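Local coordinates for protein carboxypeptidase A (Helicoverpa armigera, PDB 1JQG) that probably acts as a zinc-dependent metallocarboxypeptidase of the M14 family, removing C-terminal residues from peptides, and is seen here as its pro-protein, at residues K149-G153 and N237-G241; S178-C182 and D252-F257; C248-D252 and V269-H275. All blocks are in the same frame, centred on the assembly; numbering follows the deposited sequence.

Contact 1 of 3, residues K149-G153 and N237-G241; sequences KSFEG and NRATG
Phe151 covers the CA of Ala239 with one ring face, this CA lying 3.8 Å from the ring centroid and only 6° off the ring normal, a CH-pi contact; Phe151 CD1 also meets Ala239 CB at 4.1 Å. Phe151 and Ala239 set the register, their CA atoms 6.2 Å apart. CA-to-CB of Phe151 points toward 237-241, and chi1 t with chi2 near 90° brings Phe151 CD2 to 3.4 Å from Arg238 O and, at the ring edge, Phe151 CZ to 3.3 Å from Thr240 OG1. The platform for this aromatic is a type I turn, Ser150 to Gly153, closed by Gly153 N to Ser150 O at 2.8 Å; Gly153 takes phi 95°, psi -1°, where a CB would strike the preceding carbonyl oxygen. This turn is the beta-hairpin connection between the antiparallel strands 142-149 and 155-161, at the edge of the mixed sheet of the carboxypeptidase domain, and it rests on the irregular loop 237-241. Glu152, with chi1 m and chi2 t, extends alongside: Glu152 OE2 lies 3.9 Å from Arg238 CB, and a water donates to Glu152 OE2 at 2.8 Å and to Arg238 O at 2.5 Å. No direct hydrogen bond joins the two segments. Glu152 OE1 forms a salt bridge with Arg154, while Arg238 makes a cation-pi contact with Trp234.

Contact 2 of 3, residues S178-C182 and D252-F257; sequences SLLHC and DLNRNF. With ZN (zinc ion), chain B.
Asp252 opens the second segment with chi1 t, and its OD2 accepts a hydrogen bond from His181 NE2 at 2.6 Å, with an N-H...O angle of 158°. Asp252 OD2 also accepts a hydrogen bond from Asn254 N at 3.1 Å, forming an Asx turn, while Asp252 OD1 makes a salt bridge with Arg235. Leu253 CA lies 6.7 Å from Leu180 CA, the closest such pair, and Leu253 CB packs against Leu180 CD1 at 3.9 Å. Beside them a water bridges the backbones, donating to Leu180 O at 2.7 Å and accepting from Leu253 N at 3.2 Å. Asn254 sets its CB 3.5 Å from His181 NE2 and its OD1 3.6 Å from Leu180 CD2, OD1 being hydrogen-bonded to Ala366 N. Arg255 N donates a hydrogen bond to Asp252 O at 3.0 Å, so the chain curls tightly before Phe257, whose CE1 meets Leu180 CD2 at 4.3 Å. Leu180, chi1 t and chi2 p, touches Leu253 through CD1 and Phe257 through CD2. His181, chi1 m, turns its ring so that ND1 binds zinc at 2.2 Å; a water at 2.4 Å from the metal, Glu184 and His306 complete the site. A metal-binding histidine oriented through its far nitrogen by a second-shell carboxylate is a classic feature of zinc enzymes, here built into the M14 peptidase centre.

Contact 3 of 3, residues C248-D252 and V269-H275; sequences CMGVD and VCSDTFH
A disulfide at one end and a backbone hydrogen bond at the other join these two irregular segments, both from the long connection between helix 221-228 and helix 283-294. Cys248 SG and Cys270 SG are bonded at 2.0 Å, with chi3 94° and both chi1 angles m; the CA atoms lie 4.9 Å apart. The bridge spans 21 intervening residues, consistent with the disulfide known from related M14 carboxypeptidases of the A/B type. Gly250, at phi 85° and psi 147°, carries the first segment onward in an extended course, its O lying 3.8 Å from Phe274 CD2 at the ring edge. Val251, chi1 t, places CG2 3.8 Å from Phe274 CD2 and CG1 3.4 Å from Phe274 O. At the far end Asp252 N donates to Phe274 O at 2.8 Å; here CA atoms pair Val251 with Phe274 at 5.2 Å and Asp252 with Thr273 at 5.1 Å. The second segment reverses in a type I turn, Ser271 to Phe274, in which Ser271 OG accepts from Thr273 N at 3.2 Å, an ST turn. Asp252 OD1 stands 3.5 Å from Thr273 CA and is paired with Arg235 in a salt bridge, while OD2 accepts from His181 NE2. Lys236 gathers the carbonyls of Met249, Gly250 and Ser271, and Tyr242 packs edge-to-face with Phe274. Both segments follow helix 221-228, and Val251 touches Glu282, just ahead of helix 283-294.

In the fold
Each contact draws on the connection between helix 221-228 and helix 283-294: contact 3 ties it to itself, contact 2 joins it to the zinc-binding loop and contact 1 to a surface hairpin. Contacts 2 and 3, with centres about 11 Å apart, share Asp252: its backbone N serves the disulfide-linked segments, its OD2 the zinc-bound histidine. Between nearest atoms, the side chain of Asp252 is about 7 Å from zinc and that of Asn254 about 6 Å from that of Glu382, the predicted proton donor/acceptor. Contact 1, centred about 13 Å from both, is joined to contact 3 by probable hydrogen bonds from Val251 N to Asn237 OD1 (2.6 Å) and Gly250 N to Ala239 O (3.0 Å).

Contact 1 of 3, residues K149-G153 and N237-G241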
ATOM      1  N   LYS A 149     -13.782  -9.859  10.396  1.00 28.62           N
ATOM      2  CA  LYS A 149     -14.747  -8.900   9.904  1.00 26.34           C
ATOM      3  C   LYS A 149     -14.197  -7.486  10.106  1.00 25.60           C
ATOM      4  O   LYS A 149     -13.572  -7.153  11.126  1.00 18.11           O
ATOM      5  CB  LYS A 149     -16.081  -9.043  10.633  1.00 31.62           C
ATOM      6  CG  LYS A 149     -16.789 -10.378  10.576  1.00 37.90           C
ATOM      7  CD  LYS A 149     -17.465 -10.612   9.236  1.00 40.89           C
ATOM      8  CE  LYS A 149     -18.050 -12.011   9.133  1.00 37.72           C
ATOM      9  NZ  LYS A 149     -18.869 -12.152   7.879  1.00 48.00           N
ATOM     10  N   SER A 150     -14.469  -6.626   9.111  1.00 24.02           N
ATOM     11  CA  SER A 150     -14.034  -5.222   9.216  1.00 25.83           C
ATOM     12  C   SER A 150     -14.910  -4.472  10.219  1.00 28.21           C
ATOM     13  O   SER A 150     -15.891  -5.047  10.723  1.00 29.36           O
ATOM     14  CB  SER A 150     -14.121  -4.523   7.874  1.00 21.02           C
ATOM     15  OG  SER A 150     -15.484  -4.436   7.442  1.00 17.56           O
ATOM     16  N   PHE A 151     -14.543  -3.225  10.512  1.00 28.26           N
ATOM     17  CA  PHE A 151     -15.347  -2.433  11.468  1.00 27.42           C
ATOM     18  C   PHE A 151     -16.820  -2.410  11.086  1.00 28.34           C
ATOM     19  O   PHE A 151     -17.652  -2.634  11.967  1.00 34.39           O
ATOM     20  CB  PHE A 151     -14.789  -1.006  11.592  1.00 25.90           C
ATOM     21  CG  PHE A 151     -15.591  -0.137  12.526  1.00 29.24           C
ATOM     22  CD1 PHE A 151     -15.270  -0.144  13.869  1.00 21.08           C
ATOM     23  CD2 PHE A 151     -16.655   0.661  12.108  1.00 29.62           C
ATOM     24  CE1 PHE A 151     -15.985   0.621  14.779  1.00 21.12           C
ATOM     25  CE2 PHE A 151     -17.366   1.421  13.014  1.00 20.15           C
ATOM     26  CZ  PHE A 151     -17.046   1.412  14.344  1.00 18.31           C
ATOM     27  N   GLU A 152     -17.134  -2.162   9.811  1.00 26.05           N
ATOM     28  CA  GLU A 152     -18.503  -2.114   9.338  1.00 25.70           C
ATOM     29  C   GLU A 152     -19.063  -3.495   9.045  1.00 26.84           C
ATOM     30  O   GLU A 152     -20.204  -3.604   8.587  1.00 30.25           O
ATOM     31  CB  GLU A 152     -18.660  -1.218   8.119  1.00 23.35           C
ATOM     32  CG  GLU A 152     -18.430   0.264   8.415  1.00 24.53           C
ATOM     33  CD  GLU A 152     -18.508   1.139   7.174  1.00 18.98           C
ATOM     34  OE1 GLU A 152     -18.112   0.733   6.060  1.00 27.45           O
ATOM     35  OE2 GLU A 152     -18.980   2.249   7.381  1.00 19.59           O
ATOM     36  N   GLY A 153     -18.355  -4.543   9.433  1.00 27.54           N
ATOM     37  CA  GLY A 153     -18.880  -5.901   9.421  1.00 23.26           C
ATOM     38  C   GLY A 153     -18.541  -6.674   8.171  1.00 24.72           C
ATOM     39  O   GLY A 153     -18.907  -7.837   8.065  1.00 28.79           O
ATOM     40  N   ASN A 237      -9.357   3.601   7.686  1.00 24.78           N
ATOM     41  CA  ASN A 237     -10.544   2.735   7.736  1.00 20.92           C
ATOM     42  C   ASN A 237     -11.779   3.597   8.051  1.00 21.36           C
ATOM     43  O   ASN A 237     -11.740   4.826   7.836  1.00 19.29           O
ATOM     44  CB  ASN A 237     -10.345   1.661   8.768  1.00 19.71           C
ATOM     45  CG  ASN A 237     -10.324   2.120  10.224  1.00 28.17           C
ATOM     46  OD1 ASN A 237     -10.116   3.321  10.505  1.00 15.43           O
ATOM     47  ND2 ASN A 237     -10.515   1.259  11.222  1.00 19.90           N
ATOM     48  N   ARG A 238     -12.893   2.954   8.420  1.00 19.19           N
ATOM     49  CA  ARG A 238     -14.117   3.730   8.659  1.00 20.07           C
ATOM     50  C   ARG A 238     -14.612   3.658  10.102  1.00 19.12           C
ATOM     51  O   ARG A 238     -15.804   3.452  10.373  1.00 25.03           O
ATOM     52  CB  ARG A 238     -15.182   3.247   7.662  1.00 19.60           C
ATOM     53  CG  ARG A 238     -14.856   3.500   6.211  1.00 24.18           C
ATOM     54  CD  ARG A 238     -14.758   4.981   5.846  1.00 23.16           C
ATOM     55  NE  ARG A 238     -16.081   5.607   5.845  1.00 30.68           N
ATOM     56  CZ  ARG A 238     -16.282   6.920   5.832  1.00 32.35           C
ATOM     57  NH1 ARG A 238     -15.261   7.779   5.819  1.00 30.63           N
ATOM     58  NH2 ARG A 238     -17.556   7.298   5.847  1.00 34.57           N
ATOM     59  N   ALA A 239     -13.695   3.733  11.051  1.00 16.67           N
ATOM     60  CA  ALA A 239     -14.043   3.564  12.469  1.00 22.83           C
ATOM     61  C   ALA A 239     -14.663   4.819  13.068  1.00 22.17           C
ATOM     62  O   ALA A 239     -14.136   5.932  12.909  1.00 20.79           O
ATOM     63  CB  ALA A 239     -12.831   3.151  13.304  1.00 23.18           C
ATOM     64  N   THR A 240     -15.776   4.596  13.772  1.00 24.61           N
ATOM     65  CA  THR A 240     -16.496   5.722  14.421  1.00 21.66           C
ATOM     66  C   THR A 240     -16.239   5.677  15.916  1.00 26.26           C
ATOM     67  O   THR A 240     -15.420   4.899  16.418  1.00 29.06           O
ATOM     68  CB  THR A 240     -17.992   5.657  14.154  1.00 16.80           C
ATOM     69  OG1 THR A 240     -18.489   4.352  14.461  1.00 27.93           O
ATOM     70  CG2 THR A 240     -18.345   5.890  12.697  1.00 22.06           C
ATOM     71  N   GLY A 241     -16.918   6.551  16.681  1.00 29.17           N
ATOM     72  CA  GLY A 241     -16.773   6.549  18.135  1.00 22.27           C
ATOM     73  C   GLY A 241     -15.485   7.198  18.579  1.00 27.15           C
ATOM     74  O   GLY A 241     -15.035   6.981  19.711  1.00 29.70           O
TER
HETATM   75  O   HOH W   1     -18.216   3.300   9.816  1.00 25.71           O

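Contact 2 of 3, residues S178-C182 and D252-F257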
ATOM      1  N   SER A 178      -2.210  -6.039   0.241  1.00 16.65           N
ATOM      2  CA  SER A 178      -2.424  -4.795  -0.446  1.00 19.67           C
ATOM      3  C   SER A 178      -3.703  -4.103   0.024  1.00 17.86           C
ATOM      4  O   SER A 178      -4.461  -4.681   0.771  1.00 14.65           O
ATOM      5  CB  SER A 178      -2.436  -4.977  -1.987  1.00 16.58           C
ATOM      6  OG  SER A 178      -3.505  -5.777  -2.444  1.00 14.18           O
ATOM      7  N   LEU A 179      -3.846  -2.835  -0.372  1.00 17.33           N
ATOM      8  CA  LEU A 179      -5.017  -2.043  -0.050  1.00 17.00           C
ATOM      9  C   LEU A 179      -5.199  -1.733   1.426  1.00 16.09           C
ATOM     10  O   LEU A 179      -6.274  -1.420   1.874  1.00 14.77           O
ATOM     11  CB  LEU A 179      -6.274  -2.661  -0.656  1.00 14.61           C
ATOM     12  CG  LEU A 179      -6.447  -2.512  -2.184  1.00 16.98           C
ATOM     13  CD1 LEU A 179      -7.770  -3.080  -2.671  1.00 15.42           C
ATOM     14  CD2 LEU A 179      -6.321  -1.084  -2.698  1.00 13.33           C
ATOM     15  N   LEU A 180      -4.128  -1.670   2.190  1.00 19.42           N
ATOM     16  CA  LEU A 180      -4.136  -1.251   3.577  1.00 19.97           C
ATOM     17  C   LEU A 180      -4.588   0.223   3.629  1.00 19.64           C
ATOM     18  O   LEU A 180      -5.396   0.607   4.480  1.00 16.17           O
ATOM     19  CB  LEU A 180      -2.777  -1.484   4.226  1.00 18.18           C
ATOM     20  CG  LEU A 180      -2.705  -1.376   5.752  1.00 19.14           C
ATOM     21  CD1 LEU A 180      -3.584  -2.417   6.370  1.00 14.66           C
ATOM     22  CD2 LEU A 180      -1.304  -1.458   6.329  1.00 13.03           C
ATOM     23  N   HIS A 181      -4.048   1.029   2.727  1.00 17.02           N
ATOM     24  CA  HIS A 181      -4.474   2.382   2.461  1.00 18.65           C
ATOM     25  C   HIS A 181      -5.373   2.321   1.224  1.00 23.16           C
ATOM     26  O   HIS A 181      -4.961   2.252   0.044  1.00 25.21           O
ATOM     27  CB  HIS A 181      -3.275   3.279   2.224  1.00 18.25           C
ATOM     28  CG  HIS A 181      -2.546   3.657   3.462  1.00 16.13           C
ATOM     29  ND1 HIS A 181      -1.237   3.900   3.574  1.00 18.26           N
ATOM     30  CD2 HIS A 181      -2.917   3.870   4.748  1.00 19.04           C
ATOM     31  CE1 HIS A 181      -0.707   4.235   4.699  1.00 13.30           C
ATOM     32  NE2 HIS A 181      -1.790   4.215   5.465  1.00 20.70           N
ATOM     33  N   CYS A 182      -6.681   2.334   1.445  1.00 22.26           N
ATOM     34  CA  CYS A 182      -7.682   2.138   0.431  1.00 15.36           C
ATOM     35  C   CYS A 182      -7.627   2.955  -0.821  1.00 14.60           C
ATOM     36  O   CYS A 182      -8.134   2.500  -1.855  1.00 18.22           O
ATOM     37  CB  CYS A 182      -8.988   2.245   1.190  1.00 21.41           C
ATOM     38  SG  CYS A 182      -9.269   3.707   2.178  1.00 16.72           S
ATOM     39  N   ASP A 252      -5.561   5.512  10.654  1.00 22.77           N
ATOM     40  CA  ASP A 252      -4.552   5.091   9.686  1.00 21.26           C
ATOM     41  C   ASP A 252      -4.021   3.717  10.128  1.00 21.08           C
ATOM     42  O   ASP A 252      -3.277   3.599  11.105  1.00 15.39           O
ATOM     43  CB  ASP A 252      -3.409   6.098   9.657  1.00 23.22           C
ATOM     44  CG  ASP A 252      -2.384   5.831   8.573  1.00 21.78           C
ATOM     45  OD1 ASP A 252      -1.564   6.744   8.349  1.00 26.05           O
ATOM     46  OD2 ASP A 252      -2.414   4.725   7.966  1.00 17.02           O
ATOM     47  N   LEU A 253      -4.423   2.694   9.362  1.00 19.32           N
ATOM     48  CA  LEU A 253      -4.029   1.314   9.744  1.00 18.54           C
ATOM     49  C   LEU A 253      -2.546   1.042   9.702  1.00 16.13           C
ATOM     50  O   LEU A 253      -2.013   0.165  10.369  1.00 16.67           O
ATOM     51  CB  LEU A 253      -4.752   0.312   8.854  1.00 15.73           C
ATOM     52  CG  LEU A 253      -6.272   0.249   8.970  1.00 20.09           C
ATOM     53  CD1 LEU A 253      -6.838  -0.724   7.935  1.00 15.02           C
ATOM     54  CD2 LEU A 253      -6.685  -0.182  10.397  1.00 16.57           C
ATOM     55  N   ASN A 254      -1.782   1.851   8.970  1.00 19.08           N
ATOM     56  CA  ASN A 254      -0.334   1.687   8.885  1.00 19.57           C
ATOM     57  C   ASN A 254       0.349   2.409  10.024  1.00 16.94           C
ATOM     58  O   ASN A 254       1.559   2.653  10.018  1.00 19.49           O
ATOM     59  CB  ASN A 254       0.194   2.123   7.520  1.00 13.56           C
ATOM     60  CG  ASN A 254       1.425   1.296   7.110  1.00 22.93           C
ATOM     61  OD1 ASN A 254       1.647   0.208   7.658  1.00 13.81           O
ATOM     62  ND2 ASN A 254       2.238   1.767   6.177  1.00 22.85           N
ATOM     63  N   ARG A 255      -0.412   2.797  11.040  1.00 14.93           N
ATOM     64  CA  ARG A 255       0.103   3.459  12.226  1.00 19.06           C
ATOM     65  C   ARG A 255      -0.515   2.774  13.464  1.00 19.77           C
ATOM     66  O   ARG A 255      -0.311   3.154  14.599  1.00 19.91           O
ATOM     67  CB  ARG A 255      -0.194   4.937  12.260  1.00 21.30           C
ATOM     68  CG  ARG A 255       0.105   5.754  11.018  1.00 26.83           C
ATOM     69  CD  ARG A 255       1.580   6.131  10.995  1.00 33.21           C
ATOM     70  NE  ARG A 255       1.895   6.769   9.728  1.00 46.40           N
ATOM     71  CZ  ARG A 255       2.641   7.852   9.604  1.00 50.90           C
ATOM     72  NH1 ARG A 255       3.162   8.426  10.688  1.00 50.35           N
ATOM     73  NH2 ARG A 255       2.839   8.337   8.379  1.00 54.41           N
ATOM     74  N   ASN A 256      -1.296   1.727  13.233  1.00 18.86           N
ATOM     75  CA  ASN A 256      -1.979   0.981  14.268  1.00 17.79           C
ATOM     76  C   ASN A 256      -1.309  -0.340  14.657  1.00 21.07           C
ATOM     77  O   ASN A 256      -1.861  -1.152  15.416  1.00 19.64           O
ATOM     78  CB  ASN A 256      -3.398   0.708  13.766  1.00 15.33           C
ATOM     79  CG  ASN A 256      -4.364   0.435  14.915  1.00 18.84           C
ATOM     80  OD1 ASN A 256      -4.488   1.262  15.799  1.00 16.68           O
ATOM     81  ND2 ASN A 256      -5.011  -0.726  14.805  1.00 16.09           N
ATOM     82  N   PHE A 257      -0.068  -0.568  14.205  1.00 23.07           N
ATOM     83  CA  PHE A 257       0.651  -1.812  14.564  1.00 23.91           C
ATOM     84  C   PHE A 257       1.551  -1.640  15.764  1.00 24.96           C
ATOM     85  O   PHE A 257       1.932  -0.534  16.081  1.00 27.52           O
ATOM     86  CB  PHE A 257       1.456  -2.348  13.384  1.00 22.88           C
ATOM     87  CG  PHE A 257       0.606  -2.958  12.296  1.00 19.81           C
ATOM     88  CD1 PHE A 257      -0.089  -2.169  11.394  1.00 16.34           C
ATOM     89  CD2 PHE A 257       0.464  -4.342  12.200  1.00 21.35           C
ATOM     90  CE1 PHE A 257      -0.890  -2.740  10.428  1.00 18.86           C
ATOM     91  CE2 PHE A 257      -0.323  -4.938  11.233  1.00 16.48           C
ATOM     92  CZ  PHE A 257      -1.003  -4.123  10.324  1.00 20.71           C
TER
HETATM   93 ZN    ZN B 413       0.237   3.734   1.895  1.00 25.88          ZN
HETATM   94  O   HOH W   2      -5.640   2.603   6.353  1.00 15.07           O
HETATM   95  O   HOH W   3       2.173   5.169   2.299  1.00 17.20           O

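Contact 3 of 3, residues C248-D252 and V269-H275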
ATOM      1  N   CYS A 248     -15.063  13.787  12.622  1.00 38.86           N
ATOM      2  CA  CYS A 248     -13.892  13.162  12.044  1.00 34.48           C
ATOM      3  C   CYS A 248     -13.924  11.675  12.415  1.00 34.11           C
ATOM      4  O   CYS A 248     -14.343  11.340  13.532  1.00 33.03           O
ATOM      5  CB  CYS A 248     -12.630  13.812  12.567  1.00 30.49           C
ATOM      6  SG  CYS A 248     -12.374  15.540  12.151  1.00 25.89           S
ATOM      7  N   MET A 249     -13.491  10.817  11.498  1.00 29.93           N
ATOM      8  CA  MET A 249     -13.462   9.390  11.755  1.00 25.87           C
ATOM      9  C   MET A 249     -12.321   8.709  10.997  1.00 27.58           C
ATOM     10  O   MET A 249     -11.627   9.301  10.191  1.00 26.81           O
ATOM     11  CB  MET A 249     -14.781   8.732  11.369  1.00 31.86           C
ATOM     12  CG  MET A 249     -15.330   8.944   9.985  1.00 32.71           C
ATOM     13  SD  MET A 249     -17.107   8.638   9.762  1.00 35.34           S
ATOM     14  CE  MET A 249     -17.061   6.884   9.408  1.00 33.56           C
ATOM     15  N   GLY A 250     -12.104   7.416  11.312  1.00 26.50           N
ATOM     16  CA  GLY A 250     -11.107   6.581  10.704  1.00 18.78           C
ATOM     17  C   GLY A 250      -9.727   6.704  11.324  1.00 20.08           C
ATOM     18  O   GLY A 250      -9.213   7.790  11.651  1.00 21.35           O
ATOM     19  N   VAL A 251      -9.035   5.591  11.297  1.00 18.84           N
ATOM     20  CA  VAL A 251      -7.703   5.391  11.813  1.00 19.00           C
ATOM     21  C   VAL A 251      -6.777   4.954  10.666  1.00 20.86           C
ATOM     22  O   VAL A 251      -7.184   4.215   9.775  1.00 17.44           O
ATOM     23  CB  VAL A 251      -7.690   4.305  12.892  1.00 16.64           C
ATOM     24  CG1 VAL A 251      -6.255   3.899  13.200  1.00 15.73           C
ATOM     25  CG2 VAL A 251      -8.477   4.703  14.136  1.00 22.32           C
ATOM     26  N   ASP A 252      -5.561   5.512  10.654  1.00 22.77           N
ATOM     27  CA  ASP A 252      -4.552   5.091   9.686  1.00 21.26           C
ATOM     28  C   ASP A 252      -4.021   3.717  10.128  1.00 21.08           C
ATOM     29  O   ASP A 252      -3.277   3.599  11.105  1.00 15.39           O
ATOM     30  CB  ASP A 252      -3.409   6.098   9.657  1.00 23.22           C
ATOM     31  CG  ASP A 252      -2.384   5.831   8.573  1.00 21.78           C
ATOM     32  OD1 ASP A 252      -1.564   6.744   8.349  1.00 26.05           O
ATOM     33  OD2 ASP A 252      -2.414   4.725   7.966  1.00 17.02           O
ATOM     34  N   VAL A 269      -8.006  12.645  15.409  1.00 34.58           N
ATOM     35  CA  VAL A 269      -8.801  11.736  14.610  1.00 31.81           C
ATOM     36  C   VAL A 269      -9.085  12.386  13.270  1.00 31.98           C
ATOM     37  O   VAL A 269      -9.426  11.755  12.259  1.00 32.33           O
ATOM     38  CB  VAL A 269     -10.156  11.367  15.248  1.00 34.42           C
ATOM     39  CG1 VAL A 269     -10.733  10.159  14.519  1.00 28.04           C
ATOM     40  CG2 VAL A 269      -9.993  11.035  16.707  1.00 35.74           C
ATOM     41  N   CYS A 270      -8.907  13.700  13.219  1.00 30.88           N
ATOM     42  CA  CYS A 270      -9.126  14.453  11.984  1.00 28.17           C
ATOM     43  C   CYS A 270      -7.938  14.352  11.059  1.00 26.83           C
ATOM     44  O   CYS A 270      -8.033  14.628   9.863  1.00 33.27           O
ATOM     45  CB  CYS A 270      -9.382  15.912  12.385  1.00 31.69           C
ATOM     46  SG  CYS A 270     -10.903  16.127  13.363  1.00 29.18           S
ATOM     47  N   SER A 271      -6.803  13.926  11.590  1.00 25.59           N
ATOM     48  CA  SER A 271      -5.612  13.690  10.763  1.00 27.48           C
ATOM     49  C   SER A 271      -5.669  12.378  10.000  1.00 29.44           C
ATOM     50  O   SER A 271      -6.235  11.398  10.518  1.00 29.44           O
ATOM     51  CB  SER A 271      -4.372  13.730  11.653  1.00 24.86           C
ATOM     52  OG  SER A 271      -3.228  13.436  10.874  1.00 38.05           O
ATOM     53  N   ASP A 272      -5.012  12.317   8.846  1.00 30.24           N
ATOM     54  CA  ASP A 272      -4.936  11.112   8.035  1.00 30.97           C
ATOM     55  C   ASP A 272      -3.956  10.089   8.605  1.00 31.45           C
ATOM     56  O   ASP A 272      -3.842   9.024   8.037  1.00 33.31           O
ATOM     57  CB  ASP A 272      -4.562  11.457   6.591  1.00 32.82           C
ATOM     58  CG  ASP A 272      -5.699  12.094   5.832  1.00 37.12           C
ATOM     59  OD1 ASP A 272      -6.814  11.537   5.961  1.00 46.30           O
ATOM     60  OD2 ASP A 272      -5.476  13.100   5.148  1.00 44.69           O
ATOM     61  N   THR A 273      -3.151  10.467   9.595  1.00 31.25           N
ATOM     62  CA  THR A 273      -2.175   9.602  10.226  1.00 24.60           C
ATOM     63  C   THR A 273      -2.499   9.293  11.666  1.00 20.63           C
ATOM     64  O   THR A 273      -1.605   8.994  12.438  1.00 23.86           O
ATOM     65  CB  THR A 273      -0.760  10.232  10.131  1.00 16.69           C
ATOM     66  OG1 THR A 273      -0.675  11.446  10.826  1.00 19.15           O
ATOM     67  CG2 THR A 273      -0.449  10.435   8.668  1.00 15.96           C
ATOM     68  N   PHE A 274      -3.770   9.353  12.035  1.00 23.13           N
ATOM     69  CA  PHE A 274      -4.232   9.008  13.369  1.00 19.83           C
ATOM     70  C   PHE A 274      -3.947   7.552  13.709  1.00 22.28           C
ATOM     71  O   PHE A 274      -4.470   6.734  12.955  1.00 22.81           O
ATOM     72  CB  PHE A 274      -5.728   9.283  13.496  1.00 20.47           C
ATOM     73  CG  PHE A 274      -6.290   9.016  14.869  1.00 17.56           C
ATOM     74  CD1 PHE A 274      -5.648   9.509  15.989  1.00 15.53           C
ATOM     75  CD2 PHE A 274      -7.467   8.274  15.022  1.00 12.39           C
ATOM     76  CE1 PHE A 274      -6.151   9.287  17.265  1.00 19.30           C
ATOM     77  CE2 PHE A 274      -7.968   8.056  16.290  1.00 17.97           C
ATOM     78  CZ  PHE A 274      -7.316   8.561  17.414  1.00 16.57           C
ATOM     79  N   HIS A 275      -3.291   7.316  14.850  1.00 25.11           N
ATOM     80  CA  HIS A 275      -2.854   5.999  15.258  1.00 25.32           C
ATOM     81  C   HIS A 275      -3.955   5.182  15.919  1.00 27.52           C
ATOM     82  O   HIS A 275      -3.715   3.990  16.191  1.00 24.99           O
ATOM     83  CB  HIS A 275      -1.594   6.107  16.131  1.00 17.48           C
ATOM     84  CG  HIS A 275      -1.664   7.055  17.273  1.00 25.91           C
ATOM     85  ND1 HIS A 275      -2.784   7.125  18.095  1.00 23.74           N
ATOM     86  CD2 HIS A 275      -0.753   7.945  17.767  1.00 20.75           C
ATOM     87  CE1 HIS A 275      -2.546   8.051  19.016  1.00 29.20           C
ATOM     88  NE2 HIS A 275      -1.331   8.548  18.838  1.00 22.47           N
TER